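PDB 3RYS: adenosine deaminase 1 from Arthrobacter aurescens, which probably catalyses the zinc-dependent hydrolytic deamination of adenine to hypoxanthine, a step of purine salvage. Local coordinates for residues S61-D64 against L65-A68; D81-R84 against A85-R89; G111-L114 against E115-V118; M146-D149 against S150-V154. All coordinates share one frame; numbering follows the deposited sequence.

Contact 1. Residues S61-D64 against L65-A68; sequences SFLD and LYYA. With ADE (adenine), chain D.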
loop_
_atom_site.group_PDB
_atom_site.type_symbol
_atom_site.label_atom_id
_atom_site.label_comp_id
_atom_site.label_asym_id
_atom_site.label_seq_id
_atom_site.Cartn_x
_atom_site.Cartn_y
_atom_site.Cartn_z
ATOM N N SER A 61 -4.820 1.737 16.928
ATOM C CA SER A 61 -5.753 2.853 17.001
ATOM C C SER A 61 -6.199 3.254 15.600
ATOM O O SER A 61 -7.347 3.652 15.392
ATOM C CB SER A 61 -5.124 4.050 17.723
ATOM O OG SER A 61 -4.095 4.642 16.950
ATOM N N PHE A 62 -5.285 3.140 14.642
ATOM C CA PHE A 62 -5.591 3.455 13.254
ATOM C C PHE A 62 -6.516 2.414 12.641
ATOM O O PHE A 62 -7.557 2.754 12.085
ATOM C CB PHE A 62 -4.312 3.557 12.429
ATOM C CG PHE A 62 -4.509 3.242 10.976
ATOM C CD1 PHE A 62 -5.147 4.146 10.133
ATOM C CD2 PHE A 62 -4.060 2.041 10.448
ATOM C CE1 PHE A 62 -5.332 3.859 8.788
ATOM C CE2 PHE A 62 -4.243 1.746 9.108
ATOM C CZ PHE A 62 -4.881 2.657 8.274
ATOM N N LEU A 63 -6.123 1.147 12.737
ATOM C CA LEU A 63 -6.929 0.053 12.211
ATOM C C LEU A 63 -8.383 0.176 12.674
ATOM O O LEU A 63 -9.315 -0.025 11.889
ATOM C CB LEU A 63 -6.344 -1.304 12.619
ATOM C CG LEU A 63 -5.044 -1.751 11.938
ATOM C CD1 LEU A 63 -4.560 -3.082 12.503
ATOM C CD2 LEU A 63 -5.228 -1.853 10.436
ATOM N N ASP A 64 -8.577 0.520 13.943
ATOM C CA ASP A 64 -9.928 0.643 14.483
ATOM C C ASP A 64 -10.789 1.596 13.655
ATOM O O ASP A 64 -11.924 1.274 13.305
ATOM C CB ASP A 64 -9.895 1.077 15.950
ATOM C CG ASP A 64 -9.396 -0.023 16.868
ATOM O OD1 ASP A 64 -9.470 -1.205 16.476
ATOM O OD2 ASP A 64 -8.922 0.297 17.979
ATOM N N LEU A 65 -10.247 2.768 13.342
ATOM C CA LEU A 65 -10.961 3.727 12.508
ATOM C C LEU A 65 -11.069 3.193 11.075
ATOM O O LEU A 65 -12.151 3.159 10.483
ATOM C CB LEU A 65 -10.256 5.087 12.533
ATOM C CG LEU A 65 -10.965 6.235 11.812
ATOM C CD1 LEU A 65 -12.256 6.577 12.521
ATOM C CD2 LEU A 65 -10.061 7.455 11.721
ATOM N N TYR A 66 -9.927 2.770 10.543
ATOM C CA TYR A 66 -9.811 2.174 9.215
ATOM C C TYR A 66 -10.894 1.132 8.931
ATOM O O TYR A 66 -11.516 1.141 7.869
ATOM C CB TYR A 66 -8.418 1.555 9.101
ATOM C CG TYR A 66 -8.123 0.734 7.869
ATOM C CD1 TYR A 66 -8.100 -0.653 7.934
ATOM C CD2 TYR A 66 -7.808 1.339 6.659
ATOM C CE1 TYR A 66 -7.798 -1.417 6.825
ATOM C CE2 TYR A 66 -7.506 0.585 5.543
ATOM C CZ TYR A 66 -7.504 -0.796 5.630
ATOM O OH TYR A 66 -7.205 -1.564 4.525
ATOM N N TYR A 67 -11.122 0.240 9.889
ATOM C CA TYR A 67 -12.159 -0.780 9.760
ATOM C C TYR A 67 -13.559 -0.207 9.967
ATOM O O TYR A 67 -14.503 -0.585 9.269
ATOM C CB TYR A 67 -11.909 -1.933 10.736
ATOM C CG TYR A 67 -10.684 -2.735 10.391
ATOM C CD1 TYR A 67 -10.481 -3.192 9.098
ATOM C CD2 TYR A 67 -9.726 -3.029 11.349
ATOM C CE1 TYR A 67 -9.362 -3.923 8.766
ATOM C CE2 TYR A 67 -8.598 -3.761 11.027
ATOM C CZ TYR A 67 -8.422 -4.204 9.732
ATOM O OH TYR A 67 -7.307 -4.934 9.392
ATOM N N ALA A 68 -13.690 0.702 10.929
ATOM C CA ALA A 68 -14.977 1.316 11.222
ATOM C C ALA A 68 -15.539 1.992 9.980
ATOM O O ALA A 68 -16.727 1.869 9.674
ATOM C CB ALA A 68 -14.841 2.318 12.347
HETATM N N9 ADE D . -3.827 -2.185 7.143
HETATM C C8 ADE D . -3.910 -1.079 6.340
HETATM N N7 ADE D . -2.809 -0.358 6.296
HETATM C C5 ADE D . -1.943 -1.044 7.137
HETATM C C6 ADE D . -0.608 -0.800 7.526
HETATM N N6 ADE D . 0.098 0.251 7.093
HETATM N N1 ADE D . -0.032 -1.679 8.377
HETATM C C2 ADE D . -0.749 -2.728 8.807
HETATM N N3 ADE D . -2.008 -3.065 8.513
HETATM C C4 ADE D . -2.553 -2.172 7.667
#

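Contact 2. Residues D81-R84 against A85-R89; sequences DMTR and AYLER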
loop_
_atom_site.group_PDB
_atom_site.type_symbol
_atom_site.label_atom_id
_atom_site.label_comp_id
_atom_site.label_asym_id
_atom_site.label_seq_id
_atom_site.Cartn_x
_atom_site.Cartn_y
_atom_site.Cartn_z
ATOM N N ASP A 81 -16.629 3.426 -7.057
ATOM C CA ASP A 81 -16.462 4.837 -6.736
ATOM C C ASP A 81 -15.183 5.097 -5.943
ATOM O O ASP A 81 -14.432 6.017 -6.256
ATOM C CB ASP A 81 -17.672 5.353 -5.956
ATOM C CG ASP A 81 -18.883 5.579 -6.840
ATOM O OD1 ASP A 81 -18.732 5.534 -8.078
ATOM O OD2 ASP A 81 -19.984 5.812 -6.297
ATOM N N MET A 82 -14.936 4.285 -4.920
ATOM C CA MET A 82 -13.774 4.482 -4.059
ATOM C C MET A 82 -12.480 4.299 -4.829
ATOM O O MET A 82 -11.520 5.054 -4.645
ATOM C CB MET A 82 -13.802 3.514 -2.878
ATOM C CG MET A 82 -12.468 3.370 -2.169
ATOM S SD MET A 82 -12.533 2.145 -0.848
ATOM C CE MET A 82 -12.861 0.659 -1.785
ATOM N N THR A 83 -12.466 3.287 -5.693
ATOM C CA THR A 83 -11.281 2.941 -6.459
ATOM C C THR A 83 -10.975 4.027 -7.486
ATOM O O THR A 83 -9.817 4.397 -7.687
ATOM C CB THR A 83 -11.457 1.590 -7.172
ATOM O OG1 THR A 83 -11.917 0.606 -6.237
ATOM C CG2 THR A 83 -10.140 1.132 -7.789
ATOM N N ARG A 84 -12.020 4.546 -8.120
ATOM C CA ARG A 84 -11.856 5.572 -9.140
ATOM C C ARG A 84 -11.398 6.892 -8.545
ATOM O O ARG A 84 -10.669 7.647 -9.185
ATOM C CB ARG A 84 -13.152 5.759 -9.937
ATOM C CG ARG A 84 -13.287 4.766 -11.076
ATOM C CD ARG A 84 -14.675 4.731 -11.701
ATOM N NE ARG A 84 -14.693 3.782 -12.813
ATOM C CZ ARG A 84 -15.791 3.231 -13.324
ATOM N NH1 ARG A 84 -16.983 3.532 -12.828
ATOM N NH2 ARG A 84 -15.690 2.375 -14.335
ATOM N N ALA A 85 -11.826 7.166 -7.320
ATOM C CA ALA A 85 -11.466 8.410 -6.657
ATOM C C ALA A 85 -9.979 8.408 -6.343
ATOM O O ALA A 85 -9.335 9.453 -6.342
ATOM C CB ALA A 85 -12.289 8.600 -5.385
ATOM N N TYR A 86 -9.440 7.224 -6.071
ATOM C CA TYR A 86 -8.011 7.084 -5.837
ATOM C C TYR A 86 -7.235 7.151 -7.147
ATOM O O TYR A 86 -6.259 7.886 -7.255
ATOM C CB TYR A 86 -7.679 5.773 -5.115
ATOM C CG TYR A 86 -6.235 5.376 -5.319
ATOM C CD1 TYR A 86 -5.214 6.043 -4.655
ATOM C CD2 TYR A 86 -5.891 4.367 -6.207
ATOM C CE1 TYR A 86 -3.892 5.705 -4.857
ATOM C CE2 TYR A 86 -4.578 4.021 -6.413
ATOM C CZ TYR A 86 -3.577 4.691 -5.736
ATOM O OH TYR A 86 -2.260 4.343 -5.945
ATOM N N LEU A 87 -7.660 6.370 -8.135
ATOM C CA LEU A 87 -6.968 6.333 -9.418
ATOM C C LEU A 87 -6.869 7.733 -10.019
ATOM O O LEU A 87 -5.850 8.102 -10.600
ATOM C CB LEU A 87 -7.668 5.373 -10.387
ATOM C CG LEU A 87 -7.602 3.881 -10.041
ATOM C CD1 LEU A 87 -8.579 3.068 -10.884
ATOM C CD2 LEU A 87 -6.191 3.357 -10.203
ATOM N N GLU A 88 -7.934 8.510 -9.858
ATOM C CA GLU A 88 -7.979 9.881 -10.351
ATOM C C GLU A 88 -6.948 10.759 -9.632
ATOM O O GLU A 88 -6.162 11.469 -10.271
ATOM C CB GLU A 88 -9.392 10.452 -10.184
ATOM C CG GLU A 88 -9.548 11.900 -10.630
ATOM C CD GLU A 88 -10.883 12.507 -10.221
ATOM O OE1 GLU A 88 -11.751 11.762 -9.715
ATOM O OE2 GLU A 88 -11.065 13.731 -10.406
ATOM N N ARG A 89 -6.944 10.698 -8.305
ATOM C CA ARG A 89 -6.008 11.489 -7.505
ATOM C C ARG A 89 -4.565 10.998 -7.656
ATOM O O ARG A 89 -3.631 11.796 -7.749
ATOM C CB ARG A 89 -6.432 11.505 -6.034
ATOM C CG ARG A 89 -5.463 12.230 -5.117
ATOM C CD ARG A 89 -5.251 13.690 -5.521
ATOM N NE ARG A 89 -4.297 14.351 -4.630
ATOM C CZ ARG A 89 -2.975 14.222 -4.724
ATOM N NH1 ARG A 89 -2.446 13.464 -5.676
ATOM N NH2 ARG A 89 -2.178 14.851 -3.869
#

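Contact 3. Residues G111-L114 against E115-V118; sequences GVAL and ETCV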
loop_
_atom_site.group_PDB
_atom_site.type_symbol
_atom_site.label_atom_id
_atom_site.label_comp_id
_atom_site.label_asym_id
_atom_site.label_seq_id
_atom_site.Cartn_x
_atom_site.Cartn_y
_atom_site.Cartn_z
ATOM N N GLY A 111 -20.728 -9.071 6.072
ATOM C CA GLY A 111 -21.832 -9.635 5.323
ATOM C C GLY A 111 -21.839 -9.244 3.856
ATOM O O GLY A 111 -22.757 -9.608 3.122
ATOM N N VAL A 112 -20.826 -8.498 3.424
ATOM C CA VAL A 112 -20.699 -8.125 2.014
ATOM C C VAL A 112 -19.985 -9.239 1.252
ATOM O O VAL A 112 -18.895 -9.659 1.639
ATOM C CB VAL A 112 -19.924 -6.795 1.825
ATOM C CG1 VAL A 112 -19.830 -6.446 0.352
ATOM C CG2 VAL A 112 -20.586 -5.657 2.604
ATOM N N ALA A 113 -20.598 -9.714 0.171
ATOM C CA ALA A 113 -20.061 -10.850 -0.576
ATOM C C ALA A 113 -18.719 -10.551 -1.252
ATOM O O ALA A 113 -18.423 -9.406 -1.576
ATOM C CB ALA A 113 -21.075 -11.329 -1.602
ATOM N N LEU A 114 -17.911 -11.588 -1.453
ATOM C CA LEU A 114 -16.660 -11.461 -2.195
ATOM C C LEU A 114 -16.951 -10.929 -3.581
ATOM O O LEU A 114 -16.229 -10.081 -4.100
ATOM C CB LEU A 114 -15.973 -12.817 -2.324
ATOM C CG LEU A 114 -15.031 -13.243 -1.207
ATOM C CD1 LEU A 114 -14.655 -14.714 -1.352
ATOM C CD2 LEU A 114 -13.800 -12.359 -1.219
ATOM N N GLU A 115 -18.015 -11.452 -4.176
ATOM C CA GLU A 115 -18.460 -11.016 -5.489
ATOM C C GLU A 115 -18.572 -9.494 -5.520
ATOM O O GLU A 115 -18.115 -8.853 -6.461
ATOM C CB GLU A 115 -19.812 -11.654 -5.813
ATOM C CG GLU A 115 -20.382 -11.296 -7.179
ATOM C CD GLU A 115 -19.933 -12.247 -8.277
ATOM O OE1 GLU A 115 -19.368 -13.315 -7.947
ATOM O OE2 GLU A 115 -20.149 -11.923 -9.468
ATOM N N THR A 116 -19.166 -8.921 -4.475
ATOM C CA THR A 116 -19.412 -7.481 -4.413
ATOM C C THR A 116 -18.140 -6.641 -4.320
ATOM O O THR A 116 -17.957 -5.705 -5.098
ATOM C CB THR A 116 -20.334 -7.108 -3.232
ATOM O OG1 THR A 116 -21.581 -7.798 -3.362
ATOM C CG2 THR A 116 -20.592 -5.610 -3.208
ATOM N N CYS A 117 -17.269 -6.959 -3.367
ATOM C CA CYS A 117 -16.059 -6.161 -3.186
ATOM C C CYS A 117 -15.052 -6.353 -4.322
ATOM O O CYS A 117 -14.469 -5.383 -4.803
ATOM C CB CYS A 117 -15.421 -6.374 -1.801
ATOM S SG CYS A 117 -14.987 -8.076 -1.332
ATOM N N VAL A 118 -14.866 -7.593 -4.767
ATOM C CA VAL A 118 -13.958 -7.863 -5.885
ATOM C C VAL A 118 -14.428 -7.211 -7.188
ATOM O O VAL A 118 -13.662 -6.515 -7.854
ATOM C CB VAL A 118 -13.763 -9.369 -6.126
ATOM C CG1 VAL A 118 -12.828 -9.594 -7.307
ATOM C CG2 VAL A 118 -13.221 -10.039 -4.873
#

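Contact 4. Residues M146-D149 against S150-V154; sequences MSED and SALEV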
loop_
_atom_site.group_PDB
_atom_site.type_symbol
_atom_site.label_atom_id
_atom_site.label_comp_id
_atom_site.label_asym_id
_atom_site.label_seq_id
_atom_site.Cartn_x
_atom_site.Cartn_y
_atom_site.Cartn_z
ATOM N N MET A 146 -6.680 -12.602 12.081
ATOM C CA MET A 146 -7.719 -13.611 11.963
ATOM C C MET A 146 -7.030 -14.925 11.638
ATOM O O MET A 146 -5.840 -14.940 11.317
ATOM C CB MET A 146 -8.722 -13.254 10.871
ATOM C CG MET A 146 -9.582 -12.046 11.184
ATOM S SD MET A 146 -10.964 -11.932 10.033
ATOM C CE MET A 146 -11.594 -10.307 10.428
ATOM N N SER A 147 -7.766 -16.026 11.719
ATOM C CA SER A 147 -7.151 -17.337 11.570
ATOM C C SER A 147 -6.560 -17.520 10.177
ATOM O O SER A 147 -6.964 -16.848 9.225
ATOM C CB SER A 147 -8.155 -18.450 11.874
ATOM O OG SER A 147 -9.129 -18.561 10.851
ATOM N N GLU A 148 -5.590 -18.421 10.069
ATOM C CA GLU A 148 -5.059 -18.809 8.773
ATOM C C GLU A 148 -6.104 -19.610 8.007
ATOM O O GLU A 148 -6.212 -19.506 6.787
ATOM C CB GLU A 148 -3.789 -19.649 8.923
ATOM C CG GLU A 148 -3.373 -20.317 7.621
ATOM C CD GLU A 148 -2.041 -21.032 7.710
ATOM O OE1 GLU A 148 -1.824 -21.767 8.692
ATOM O OE2 GLU A 148 -1.211 -20.869 6.791
ATOM N N ASP A 149 -6.877 -20.412 8.730
ATOM C CA ASP A 149 -7.837 -21.301 8.091
ATOM C C ASP A 149 -8.914 -20.523 7.344
ATOM O O ASP A 149 -9.326 -20.917 6.248
ATOM C CB ASP A 149 -8.454 -22.265 9.110
ATOM C CG ASP A 149 -7.481 -23.350 9.550
ATOM O OD1 ASP A 149 -6.600 -23.729 8.745
ATOM O OD2 ASP A 149 -7.600 -23.829 10.699
ATOM N N SER A 150 -9.360 -19.416 7.930
ATOM C CA SER A 150 -10.346 -18.572 7.272
ATOM C C SER A 150 -9.731 -17.839 6.085
ATOM O O SER A 150 -10.406 -17.588 5.089
ATOM C CB SER A 150 -10.957 -17.577 8.252
ATOM O OG SER A 150 -9.950 -16.805 8.875
ATOM N N ALA A 151 -8.449 -17.503 6.191
ATOM C CA ALA A 151 -7.733 -16.883 5.081
ATOM C C ALA A 151 -7.619 -17.868 3.923
ATOM O O ALA A 151 -7.751 -17.494 2.754
ATOM C CB ALA A 151 -6.357 -16.418 5.522
ATOM N N LEU A 152 -7.384 -19.134 4.258
ATOM C CA LEU A 152 -7.276 -20.184 3.249
ATOM C C LEU A 152 -8.610 -20.431 2.559
ATOM O O LEU A 152 -8.658 -20.684 1.354
ATOM C CB LEU A 152 -6.735 -21.481 3.858
ATOM C CG LEU A 152 -5.215 -21.534 4.029
ATOM C CD1 LEU A 152 -4.798 -22.586 5.056
ATOM C CD2 LEU A 152 -4.536 -21.775 2.689
ATOM N N GLU A 153 -9.695 -20.348 3.322
ATOM C CA GLU A 153 -11.016 -20.550 2.744
ATOM C C GLU A 153 -11.405 -19.411 1.815
ATOM O O GLU A 153 -11.981 -19.646 0.756
ATOM C CB GLU A 153 -12.071 -20.750 3.829
ATOM C CG GLU A 153 -12.146 -22.178 4.339
ATOM C CD GLU A 153 -13.274 -22.390 5.330
ATOM O OE1 GLU A 153 -14.078 -21.455 5.539
ATOM O OE2 GLU A 153 -13.356 -23.497 5.901
ATOM N N VAL A 154 -11.084 -18.181 2.207
ATOM C CA VAL A 154 -11.343 -17.021 1.360
ATOM C C VAL A 154 -10.511 -17.094 0.077
ATOM O O VAL A 154 -11.018 -16.852 -1.025
ATOM C CB VAL A 154 -11.052 -15.697 2.096
ATOM C CG1 VAL A 154 -11.196 -14.513 1.144
ATOM C CG2 VAL A 154 -11.976 -15.541 3.295
#

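Contact 1. Residues S61-D64 against L65-A68
Tyr66 lays its CB over one face of the Phe62 ring, a CH-pi contact 4.0 Å from the ring centroid, while the imidazole side of adenine meets that ring at its edge, Phe62 CE2 lying 3.8 Å from N7. The Tyr66 ring gives one face to adenine: C8 stands over it, displaced toward the rim and 3.7 Å from Tyr66 CZ. CG is anti to the backbone N in both residues (chi1 153° and 173°), which carries the Phe62 ring to Tyr66 CB and the Tyr66 ring to adenine. The two rings are oblique, planes at 36°, closest at Phe62 CZ and Tyr66 CD2 (3.6 Å). Leu63 comes alongside Tyr67, its CB 3.7 Å from Tyr67 CE2, and reaches on with CD2 to 3.6 Å from adenine N9. The phenols are held by Asp103 at Tyr66 OH and by Ser172 at Tyr67 OH; Ser172 N also binds adenine. Replacing Tyr66 with an alanine would probably strip C8 of the ring that lies against it face-on and leave the Asp103 carboxylate without this hydroxyl partner. Phe62, Leu63 and Tyr66 thus form a largely aromatic and aliphatic helical wall of the adenine pocket of this adenosine deaminase family enzyme.

Contact 2. Residues D81-R84 against A85-R89
Thr83 and Leu87 meet one turn apart on helix 76-92, in a local i to i+4 contact in which backbone bonds do most of the joining and a single pair of side chains packs together. The two side chains run side by side in the same direction, and the touch is made by methyls, Thr83 CG2 lying 4.0 Å from Leu87 CD1. The threonine can offer carbon here because CG2 is anti to its backbone N (OG1 at chi1 -50°), which leaves OG1 beside that N and hydrogen-bonded to the carbonyl of Phe79, a turn earlier. Leu87 also bends over the carbonyl oxygen to which its own amide is bonded: Leu87 N is 3.0 Å from Thr83 O in a nearly straight bond (169°), and Leu87 CG sits 3.3 Å from the same oxygen. In the chain this helix is the last of four between the neighbouring parallel strands 15-17 and 95-102, and so completes the helical connection between them, as in the TIM-barrel fold of this family. Tyr86 faces the strands, packing on Ala98 and Ile100 and bonding through OH to Glu17, whereas Thr83 packs on helix 114-125 and Leu87 on helix 128-132. Asp81 pairs with Arg37 in a salt bridge. On either side of the Leu87-Thr83 bond in the chain, Ala85 N bonds to Asp81 O at 3.0 Å and Glu88 N to Arg84 O at 2.9 Å. Tyr86 N is shared weakly by Met82 O and Thr83 O, each 3.3 Å away.

Contact 3. Residues G111-L114 against E115-V118
Val112 sends CG1 out anti to its backbone N (chi1 -179°), and Thr116 places CG2 in the corresponding position with OG1 swung beside its own N (chi1 -59°); these two rotations bring methyl against methyl. The side chains cross at about a right angle, and Val112 CG1 lies 3.7 Å from Thr116 CG2. The methyl, not the hydroxyl, thus meets the valine; Thr116 OG1 lies 4.0 Å from Ala113 CB. Ala113 stands at the N-cap of helix 114-125. Its methyl can accept or donate no hydrogen bond, and what it contributes to the first turn is its carbonyl: Cys117 N reaches Ala113 O at 3.2 Å in the carbonyl plane, with Thr116 N adding a weak second bond to the same oxygen. The next bond of the helix runs from Val118 N to Leu114 O at 2.9 Å. Cys117 SG passes close to both carbonyls, 3.6 Å from Leu114 O. Leu114 extends CD2 beside this turn, in loose apolar contact with SG of Cys117 and CG2 of Val118, each at 4.4 Å.

Beyond the turn, Leu114 and Val118 pack on helix 148-160, whereas Val112, Thr116 and Cys117 rest on Phe79 of helix 76-92. Upstream, Gly111 has a positive phi (91°) and closes a Schellman motif after helix 104-108. The arrangement is therefore a helix-to-helix link, a Schellman end running within two residues into the N-cap of helix 114-125, which leads on to helix 128-132 and strand 135-143.

Contact 4. Residues M146-D149 against S150-V154
Ser147 OG and Ser150 OG are joined by a hydrogen bond of 2.8 Å at the start of helix 148-160, and either hydroxyl could be its donor. Ser147 occupies the N-cap, and both serines turn OG to the position between backbone N and carbonyl carbon (chi1 71° and 56°), which swings the two oxygens together across the opening turn. Ser150 OG also lies 3.0 Å from Ser147 O, and Ser147 OG 3.1 Å from Ser150 N. Ala151 N bonds back to Ser147 O only weakly; the next bond is shorter, Leu152 N to Glu148 O at 2.8 Å.

On another side of the helix Glu148 and Leu152 run alongside each other, the aliphatic part of the glutamate serving as the partner: its CG is 3.7 Å from Leu152 CD1. The carboxylate beyond is used elsewhere, OE1 in a salt bridge with Arg184 and OE2 in a hydrogen bond to the backbone N of Leu185, both on helix 183-191. Leu152 packs on the same helix, against Arg184 and Arg188. This is a helix N-terminus with serines at the N-cap and N3 positions, their hydroxyls linked, and it begins the helical crossover of the beta-alpha-beta unit formed by strand 135-143, helix 148-160 and strand 167-171.

In the fold
Contact 1 alone of the four contributes residues to the adenine pocket, and Phe62 brings it about 7 Å, side chain to ion, from the zinc. Contact 2 stands farther back: the Met82 side chain is about 12 Å from adenine, and the nearest atoms of contacts 1 and 2 are about 8 Å apart, although their helices are consecutive. Contacts 3 and 4, both away from the annotated sites, meet directly where Leu114 CD2 lies 4.1 Å from Val154 CG1. Contacts 2 and 3, with centres 19 Å apart, do not touch and are separated by about 7 Å at the nearest atoms. Contacts 2 and 4 are the most distant pair, 29 Å between centres.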